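Local coordinates for uncharacterized HDOD domain protein (Geobacter sulfurreducens, PDB 3HC1) that is of unknown function but carries an HDOD domain with two bound iron(III) ions, which suggests kinship to the metal-dependent phosphohydrolases, at residues D24-T28 with F158-F162; L261-W267 with F279-V285. All coordinates share one frame; numbering follows the deposited sequence.

Overall arrangement
Contacts 1 and 2 lie on opposite sides of the centre of this all-helical chain, about 36 Å apart between their centres, and have no helix in common. Contact 1 is a surface contact: a loop sets a proline against two phenylalanines of helix 154-162 and a leucine against one of them, mainly by apolar and CH-pi packing, with one backbone oxygen at the margin. Contact 2, partly buried and with about twice the buried surface, joins helices 257-263 and 266-273 to the start of helix 281-302 around a tryptophan, and adds a bridging water to its apolar packing. Each has a side chain within about 12 or 13 Å of an iron, yet neither supplies a metal ligand.

Contact 1. Residues D24-T28 with F158-F162; sequences DELPT and FINFF
P27 lies flat over the ring of F162 and meets the edge of F158, so a single proline fills the angle between two aromatic side chains one helical turn apart. The tight part is here. P27 CD sits 3.7 Å from the centroid of the F162 ring, 14° off its normal, a CH-pi contact to which proline is well suited because its CD hydrogens are polarised by the adjoining nitrogen. P27 CG stands 3.6 Å from F162 CE2. The same CD approaches F158 CD1 at 3.6 Å near the plane of that ring, and the two side chains cross at about a right angle. F158 reaches this place because its CG is anti to the backbone N (chi1 175°), which carries the ring toward the loop although its CB does not point there. Farther along the ring, L26 CD2 packs against F158 CE1 at 3.6 Å, one methyl of the branched leucine meeting the ring obliquely.

The other side is looser. E25 gives mainly its backbone O, 3.2 Å from F162 CE1 and oblique to the ring; an acidic side chain suits this exposed position. F158 is the buried ring of the pair, whereas F162 is partly exposed and borders E25.

Beyond the pair, V23 touches both phenylalanines, and P27 O accepts a hydrogen bond from W204 NE1. The loop joins helix 9-21 to helix 31-39, and F158, packed also on M20 of the former and V196 of helix 193-203, ties it to helix 154-162 within the HDOD fold.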
ATOM      1  N   ASP A  24       1.542  23.238   8.533  1.00 33.01           N
ATOM      2  CA  ASP A  24       2.182  24.246   7.720  1.00 31.05           C
ATOM      3  C   ASP A  24       2.866  23.586   6.523  1.00 31.91           C
ATOM      4  O   ASP A  24       2.433  23.802   5.416  1.00 36.88           O
ATOM      5  CB  ASP A  24       3.122  25.112   8.565  1.00 31.37           C
ATOM      6  CG  ASP A  24       3.570  26.370   7.839  1.00 29.63           C
ATOM      7  OD1 ASP A  24       2.758  26.991   7.127  1.00 36.82           O
ATOM      8  OD2 ASP A  24       4.746  26.720   7.963  1.00 43.01           O
ATOM      9  N   GLU A  25       3.891  22.763   6.736  0.50 32.05           N
ATOM     10  CA  GLU A  25       4.554  22.060   5.614  0.50 32.05           C
ATOM     11  C   GLU A  25       4.121  20.583   5.449  0.50 31.37           C
ATOM     12  O   GLU A  25       4.522  19.717   6.222  0.50 28.71           O
ATOM     13  CB  GLU A  25       6.077  22.152   5.734  0.50 33.06           C
ATOM     14  CG  GLU A  25       6.664  23.538   5.479  0.50 36.42           C
ATOM     15  CD  GLU A  25       6.141  24.208   4.223  0.50 35.67           C
ATOM     16  OE1 GLU A  25       6.344  23.675   3.107  0.50 39.60           O
ATOM     17  OE2 GLU A  25       5.533  25.275   4.365  0.50 21.77           O
ATOM     18  N   LEU A  26       3.394  20.302   4.372  1.00 31.98           N
ATOM     19  CA  LEU A  26       2.764  19.010   4.146  1.00 32.39           C
ATOM     20  C   LEU A  26       3.755  18.099   3.478  1.00 32.47           C
ATOM     21  O   LEU A  26       4.521  18.570   2.650  1.00 31.60           O
ATOM     22  CB  LEU A  26       1.604  19.178   3.180  1.00 32.22           C
ATOM     23  CG  LEU A  26       0.411  19.962   3.675  1.00 27.68           C
ATOM     24  CD1 LEU A  26      -0.540  20.141   2.489  1.00 34.61           C
ATOM     25  CD2 LEU A  26      -0.244  19.197   4.759  1.00 30.74           C
ATOM     26  N   PRO A  27       3.665  16.778   3.738  1.00 30.97           N
ATOM     27  CA  PRO A  27       4.593  15.918   3.021  1.00 33.49           C
ATOM     28  C   PRO A  27       4.403  15.954   1.502  1.00 33.65           C
ATOM     29  O   PRO A  27       3.284  16.193   0.985  1.00 30.17           O
ATOM     30  CB  PRO A  27       4.287  14.527   3.577  1.00 31.19           C
ATOM     31  CG  PRO A  27       2.870  14.589   4.006  1.00 32.67           C
ATOM     32  CD  PRO A  27       2.644  16.008   4.460  1.00 30.38           C
ATOM     33  N   THR A  28       5.491  15.674   0.805  1.00 36.84           N
ATOM     34  CA  THR A  28       5.511  15.605  -0.649  0.50 37.61           C
ATOM     35  C   THR A  28       5.984  14.215  -1.084  1.00 38.63           C
ATOM     36  O   THR A  28       6.615  13.507  -0.301  1.00 39.86           O
ATOM     37  CB  THR A  28       6.457  16.669  -1.232  0.50 37.55           C
ATOM     38  OG1 THR A  28       6.368  16.652  -2.656  0.50 37.91           O
ATOM     39  CG2 THR A  28       7.903  16.419  -0.801  0.50 38.05           C
ATOM     40  N   PHE A 158       0.786  10.431   7.346  1.00 20.05           N
ATOM     41  CA  PHE A 158       0.582  11.845   7.577  1.00 18.25           C
ATOM     42  C   PHE A 158       0.255  12.181   9.011  1.00 17.56           C
ATOM     43  O   PHE A 158       0.839  13.095   9.567  1.00 17.55           O
ATOM     44  CB  PHE A 158      -0.549  12.375   6.688  1.00 23.17           C
ATOM     45  CG  PHE A 158      -0.878  13.794   6.964  1.00 23.00           C
ATOM     46  CD1 PHE A 158      -0.114  14.792   6.404  1.00 30.01           C
ATOM     47  CD2 PHE A 158      -1.903  14.134   7.837  1.00 21.76           C
ATOM     48  CE1 PHE A 158      -0.401  16.112   6.672  1.00 31.31           C
ATOM     49  CE2 PHE A 158      -2.174  15.450   8.098  1.00 23.73           C
ATOM     50  CZ  PHE A 158      -1.418  16.426   7.523  1.00 26.45           C
ATOM     51  N   ILE A 159      -0.729  11.492   9.600  1.00 15.50           N
ATOM     52  CA  ILE A 159      -1.146  11.824  10.942  1.00 16.57           C
ATOM     53  C   ILE A 159       0.023  11.559  11.926  1.00 17.60           C
ATOM     54  O   ILE A 159       0.234  12.353  12.860  1.00 18.77           O
ATOM     55  CB  ILE A 159      -2.383  11.033  11.368  1.00 17.42           C
ATOM     56  CG1 ILE A 159      -3.568  11.346  10.436  1.00 19.20           C
ATOM     57  CG2 ILE A 159      -2.774  11.281  12.820  1.00 21.59           C
ATOM     58  CD1 ILE A 159      -4.744  10.463  10.720  1.00 18.87           C
ATOM     59  N   ASN A 160       0.721  10.433  11.713  1.00 13.89           N
ATOM     60  CA  ASN A 160       1.827   9.979  12.595  1.00 14.42           C
ATOM     61  C   ASN A 160       2.962  11.004  12.615  1.00 14.77           C
ATOM     62  O   ASN A 160       3.465  11.359  13.676  1.00 15.89           O
ATOM     63  CB  ASN A 160       2.351   8.595  12.171  1.00 13.64           C
ATOM     64  CG  ASN A 160       3.394   8.029  13.159  1.00 15.69           C
ATOM     65  OD1 ASN A 160       3.236   8.114  14.397  1.00 17.18           O
ATOM     66  ND2 ASN A 160       4.443   7.461  12.621  1.00 13.35           N
ATOM     67  N   PHE A 161       3.330  11.506  11.445  1.00 16.44           N
ATOM     68  CA  PHE A 161       4.505  12.377  11.313  1.00 16.93           C
ATOM     69  C   PHE A 161       4.132  13.856  11.483  1.00 19.81           C
ATOM     70  O   PHE A 161       4.962  14.662  11.913  1.00 21.54           O
ATOM     71  CB  PHE A 161       5.200  12.209   9.965  1.00 16.56           C
ATOM     72  CG  PHE A 161       6.032  10.960   9.808  1.00 16.83           C
ATOM     73  CD1 PHE A 161       6.469  10.199  10.913  1.00 15.84           C
ATOM     74  CD2 PHE A 161       6.441  10.583   8.525  1.00 17.75           C
ATOM     75  CE1 PHE A 161       7.252   9.109  10.740  1.00 18.20           C
ATOM     76  CE2 PHE A 161       7.251   9.466   8.346  1.00 17.61           C
ATOM     77  CZ  PHE A 161       7.654   8.734   9.461  1.00 19.86           C
ATOM     78  N   PHE A 162       2.895  14.214  11.121  1.00 22.40           N
ATOM     79  CA  PHE A 162       2.541  15.623  11.001  1.00 21.28           C
ATOM     80  C   PHE A 162       1.550  16.110  12.000  1.00 19.55           C
ATOM     81  O   PHE A 162       1.438  17.310  12.182  1.00 23.85           O
ATOM     82  CB  PHE A 162       2.106  15.956   9.573  1.00 20.77           C
ATOM     83  CG  PHE A 162       3.211  15.817   8.598  1.00 19.90           C
ATOM     84  CD1 PHE A 162       4.046  16.897   8.328  1.00 26.12           C
ATOM     85  CD2 PHE A 162       3.483  14.605   8.026  1.00 16.94           C
ATOM     86  CE1 PHE A 162       5.108  16.766   7.449  1.00 28.14           C
ATOM     87  CE2 PHE A 162       4.556  14.452   7.146  1.00 18.00           C
ATOM     88  CZ  PHE A 162       5.367  15.544   6.857  1.00 22.58           C
TER

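Contact 2. Residues L261-W267 with F279-V285; sequences LENHPSW and FDEKLIV
W267 turns its CG anti to its own carbonyl carbon (chi1 -62°), sending the indole toward helix 281-302, where E281 holds CG between its backbone N and carbonyl carbon (chi1 63°). The backbone of E281 sets its CB over the indole face, 3.4 Å from the centroid of the five-membered ring of W267, a CH-pi contact; chi1 and a bend at chi2 then carry CG past W267 CD1 toward E262 O and the carboxylate on to a water. That water donates to E281 OE2 at 2.6 Å and to E262 O at 2.7 Å; E281 OE1 forms a salt bridge with R271. Glutamate suits this place because its methylenes cover the ring while its charged end reaches polar partners.

W267 NE1 donates to L261 O at 2.8 Å, with the acceptor in the indole plane and the donor nearly in line with the C=O. This satisfies the buried N-H and fixes the ring's rotation. At the other end W267 CE3 meets F279 CE1 at 3.4 Å, the ring planes inclined at 50°, while I284 CD1 touches W267 CZ3. Replacing the indole of W267 by the methyl of an alanine would probably leave L261 O without its donor and open a gap beside E281, F279 and I284. V285 CG2 fits against L261 CB at 4.0 Å, compact apolar groups meeting where the two helices come together.

F236 of helix 229-243 touches L261, W267 and V285, and I133 of helix 116-136 packs on W267. The indole thereby joins helices 257-263 and 266-273 to helix 281-302 and to these two neighbouring helices.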
ATOM      1  N   LEU A 261     -11.246 -14.948   6.014  1.00 14.54           N
ATOM      2  CA  LEU A 261     -10.515 -14.618   4.799  1.00 14.54           C
ATOM      3  C   LEU A 261     -11.142 -15.311   3.587  1.00 16.36           C
ATOM      4  O   LEU A 261     -11.298 -14.719   2.501  1.00 14.78           O
ATOM      5  CB  LEU A 261      -9.050 -14.994   4.941  1.00 15.43           C
ATOM      6  CG  LEU A 261      -8.229 -14.287   6.023  1.00 20.59           C
ATOM      7  CD1 LEU A 261      -6.883 -15.005   6.132  1.00 16.68           C
ATOM      8  CD2 LEU A 261      -8.072 -12.814   5.753  1.00 11.10           C
ATOM      9  N   GLU A 262     -11.537 -16.568   3.765  1.00 16.56           N
ATOM     10  CA  GLU A 262     -12.158 -17.318   2.671  1.00 14.66           C
ATOM     11  C   GLU A 262     -13.478 -16.729   2.205  1.00 16.85           C
ATOM     12  O   GLU A 262     -13.775 -16.812   1.020  1.00 14.05           O
ATOM     13  CB  GLU A 262     -12.359 -18.776   3.041  1.00 12.50           C
ATOM     14  CG  GLU A 262     -11.067 -19.600   2.885  1.00 20.03           C
ATOM     15  CD  GLU A 262     -11.218 -21.060   3.354  1.00 19.42           C
ATOM     16  OE1 GLU A 262     -12.360 -21.555   3.495  1.00 19.88           O
ATOM     17  OE2 GLU A 262     -10.167 -21.722   3.581  1.00 26.44           O
ATOM     18  N   ASN A 263     -14.283 -16.220   3.155  1.00 14.08           N
ATOM     19  CA  ASN A 263     -15.605 -15.645   2.889  1.00 16.83           C
ATOM     20  C   ASN A 263     -15.601 -14.108   2.697  1.00 17.20           C
ATOM     21  O   ASN A 263     -16.654 -13.482   2.556  1.00 18.34           O
ATOM     22  CB  ASN A 263     -16.562 -15.951   4.065  1.00 16.83           C
ATOM     23  CG  ASN A 263     -16.748 -17.430   4.307  1.00 22.61           C
ATOM     24  OD1 ASN A 263     -16.465 -18.233   3.456  1.00 23.39           O
ATOM     25  ND2 ASN A 263     -17.180 -17.785   5.495  1.00 35.46           N
ATOM     26  N   HIS A 264     -14.425 -13.510   2.692  1.00 16.46           N
ATOM     27  CA  HIS A 264     -14.283 -12.050   2.605  1.00 15.36           C
ATOM     28  C   HIS A 264     -15.046 -11.461   1.392  1.00 18.04           C
ATOM     29  O   HIS A 264     -15.037 -12.058   0.319  1.00 17.29           O
ATOM     30  CB  HIS A 264     -12.809 -11.695   2.513  1.00 13.63           C
ATOM     31  CG  HIS A 264     -12.499 -10.235   2.760  1.00 12.20           C
ATOM     32  ND1 HIS A 264     -12.686  -9.260   1.803  1.00 14.45           N
ATOM     33  CD2 HIS A 264     -11.911  -9.617   3.809  1.00 14.26           C
ATOM     34  CE1 HIS A 264     -12.293  -8.089   2.284  1.00 18.71           C
ATOM     35  NE2 HIS A 264     -11.821  -8.278   3.504  1.00 19.07           N
ATOM     36  N   PRO A 265     -15.704 -10.304   1.579  1.00 18.06           N
ATOM     37  CA  PRO A 265     -16.503  -9.721   0.495  1.00 20.78           C
ATOM     38  C   PRO A 265     -15.726  -9.305  -0.755  1.00 16.04           C
ATOM     39  O   PRO A 265     -16.332  -9.140  -1.828  1.00 18.82           O
ATOM     40  CB  PRO A 265     -17.163  -8.498   1.164  1.00 20.65           C
ATOM     41  CG  PRO A 265     -16.455  -8.277   2.423  1.00 22.51           C
ATOM     42  CD  PRO A 265     -15.928  -9.594   2.855  1.00 18.19           C
ATOM     43  N   SER A 266     -14.413  -9.143  -0.636  1.00 15.70           N
ATOM     44  CA  SER A 266     -13.606  -8.750  -1.776  1.00 17.94           C
ATOM     45  C   SER A 266     -13.652  -9.794  -2.890  1.00 17.66           C
ATOM     46  O   SER A 266     -13.540  -9.432  -4.039  1.00 13.90           O
ATOM     47  CB  SER A 266     -12.156  -8.503  -1.402  1.00 17.18           C
ATOM     48  OG  SER A 266     -12.000  -7.299  -0.712  1.00 18.03           O
ATOM     49  N   TRP A 267     -13.797 -11.071  -2.542  1.00 17.82           N
ATOM     50  CA  TRP A 267     -13.743 -12.134  -3.537  1.00 19.53           C
ATOM     51  C   TRP A 267     -14.883 -11.972  -4.531  1.00 20.00           C
ATOM     52  O   TRP A 267     -14.640 -12.027  -5.707  1.00 17.28           O
ATOM     53  CB  TRP A 267     -13.742 -13.538  -2.917  1.00 20.30           C
ATOM     54  CG  TRP A 267     -12.598 -13.784  -2.082  1.00 14.06           C
ATOM     55  CD1 TRP A 267     -12.608 -14.075  -0.751  1.00 14.18           C
ATOM     56  CD2 TRP A 267     -11.223 -13.700  -2.468  1.00 13.55           C
ATOM     57  NE1 TRP A 267     -11.319 -14.204  -0.290  1.00 12.69           N
ATOM     58  CE2 TRP A 267     -10.452 -13.986  -1.330  1.00 14.65           C
ATOM     59  CE3 TRP A 267     -10.569 -13.488  -3.693  1.00 15.49           C
ATOM     60  CZ2 TRP A 267      -9.041 -14.031  -1.362  1.00 19.39           C
ATOM     61  CZ3 TRP A 267      -9.193 -13.497  -3.728  1.00 17.42           C
ATOM     62  CH2 TRP A 267      -8.431 -13.762  -2.569  1.00 23.23           C
ATOM     63  N   PHE A 279     -10.843 -18.430 -10.308  1.00 28.98           N
ATOM     64  CA  PHE A 279      -9.888 -18.647  -9.237  1.00 23.86           C
ATOM     65  C   PHE A 279     -10.578 -19.342  -8.078  1.00 21.88           C
ATOM     66  O   PHE A 279     -11.819 -19.334  -7.977  1.00 19.66           O
ATOM     67  CB  PHE A 279      -9.254 -17.323  -8.778  1.00 22.69           C
ATOM     68  CG  PHE A 279     -10.236 -16.324  -8.225  1.00 19.27           C
ATOM     69  CD1 PHE A 279     -10.601 -16.354  -6.891  1.00 21.65           C
ATOM     70  CD2 PHE A 279     -10.760 -15.333  -9.034  1.00 27.79           C
ATOM     71  CE1 PHE A 279     -11.486 -15.425  -6.370  1.00 22.05           C
ATOM     72  CE2 PHE A 279     -11.632 -14.385  -8.516  1.00 21.34           C
ATOM     73  CZ  PHE A 279     -11.995 -14.427  -7.195  1.00 27.61           C
ATOM     74  N   ASP A 280      -9.766 -19.931  -7.209  1.00 20.49           N
ATOM     75  CA  ASP A 280     -10.274 -20.531  -6.024  1.00 21.46           C
ATOM     76  C   ASP A 280      -9.674 -19.757  -4.842  1.00 21.69           C
ATOM     77  O   ASP A 280      -8.512 -19.945  -4.497  1.00 20.56           O
ATOM     78  CB  ASP A 280      -9.895 -22.005  -6.010  1.00 22.46           C
ATOM     79  CG  ASP A 280     -10.403 -22.731  -4.789  1.00 27.78           C
ATOM     80  OD1 ASP A 280     -11.028 -22.104  -3.913  1.00 25.63           O
ATOM     81  OD2 ASP A 280     -10.187 -23.952  -4.715  1.00 40.20           O
ATOM     82  N   GLU A 281     -10.488 -18.908  -4.214  1.00 21.93           N
ATOM     83  CA  GLU A 281     -10.025 -18.118  -3.069  1.00 20.98           C
ATOM     84  C   GLU A 281      -9.572 -19.002  -1.881  1.00 20.80           C
ATOM     85  O   GLU A 281      -8.714 -18.598  -1.105  1.00 19.28           O
ATOM     86  CB  GLU A 281     -11.081 -17.097  -2.645  1.00 16.94           C
ATOM     87  CG  GLU A 281     -12.401 -17.666  -2.155  1.00 24.11           C
ATOM     88  CD  GLU A 281     -13.434 -17.789  -3.268  1.00 26.07           C
ATOM     89  OE1 GLU A 281     -13.051 -18.197  -4.373  1.00 30.14           O
ATOM     90  OE2 GLU A 281     -14.601 -17.452  -3.034  1.00 27.37           O
ATOM     91  N   LYS A 282     -10.117 -20.214  -1.745  1.00 22.95           N
ATOM     92  CA  LYS A 282      -9.617 -21.171  -0.738  1.00 22.78           C
ATOM     93  C   LYS A 282      -8.128 -21.485  -0.934  1.00 23.46           C
ATOM     94  O   LYS A 282      -7.339 -21.437   0.006  1.00 23.32           O
ATOM     95  CB  LYS A 282     -10.415 -22.481  -0.757  1.00 25.96           C
ATOM     96  CG  LYS A 282     -11.873 -22.344  -0.288  1.00 28.60           C
ATOM     97  CD  LYS A 282     -12.573 -23.713  -0.211  1.00 31.10           C
ATOM     98  CE  LYS A 282     -12.907 -24.292  -1.618  1.00 46.39           C
ATOM     99  NZ  LYS A 282     -12.883 -25.815  -1.740  1.00 42.34           N
ATOM    100  N   LEU A 283      -7.734 -21.785  -2.162  1.00 24.31           N
ATOM    101  CA  LEU A 283      -6.318 -22.094  -2.457  1.00 22.89           C
ATOM    102  C   LEU A 283      -5.421 -20.856  -2.353  1.00 21.05           C
ATOM    103  O   LEU A 283      -4.273 -20.964  -1.931  1.00 20.45           O
ATOM    104  CB  LEU A 283      -6.180 -22.730  -3.831  1.00 22.19           C
ATOM    105  CG  LEU A 283      -6.963 -24.049  -3.955  1.00 28.90           C
ATOM    106  CD1 LEU A 283      -6.937 -24.571  -5.417  1.00 22.04           C
ATOM    107  CD2 LEU A 283      -6.461 -25.119  -2.960  1.00 24.33           C
ATOM    108  N   ILE A 284      -5.944 -19.691  -2.724  1.00 20.14           N
ATOM    109  CA  ILE A 284      -5.187 -18.443  -2.564  1.00 17.79           C
ATOM    110  C   ILE A 284      -4.927 -18.138  -1.082  1.00 17.54           C
ATOM    111  O   ILE A 284      -3.813 -17.822  -0.723  1.00 14.95           O
ATOM    112  CB  ILE A 284      -5.858 -17.203  -3.218  1.00 18.68           C
ATOM    113  CG1 ILE A 284      -6.088 -17.417  -4.730  1.00 21.04           C
ATOM    114  CG2 ILE A 284      -4.999 -15.900  -2.971  1.00 11.00           C
ATOM    115  CD1 ILE A 284      -6.974 -16.370  -5.366  1.00 19.81           C
ATOM    116  N   VAL A 285      -5.951 -18.211  -0.233  1.00 17.35           N
ATOM    117  CA  VAL A 285      -5.746 -17.995   1.188  1.00 16.46           C
ATOM    118  C   VAL A 285      -4.728 -19.012   1.724  1.00 18.00           C
ATOM    119  O   VAL A 285      -3.808 -18.653   2.454  1.00 16.32           O
ATOM    120  CB  VAL A 285      -7.045 -18.077   1.997  1.00 16.91           C
ATOM    121  CG1 VAL A 285      -6.708 -18.047   3.539  1.00 16.75           C
ATOM    122  CG2 VAL A 285      -7.935 -16.932   1.640  1.00 13.29           C
TER
HETATM  123  O   HOH W   1     -15.492 -16.159  -1.011  1.00 28.39           O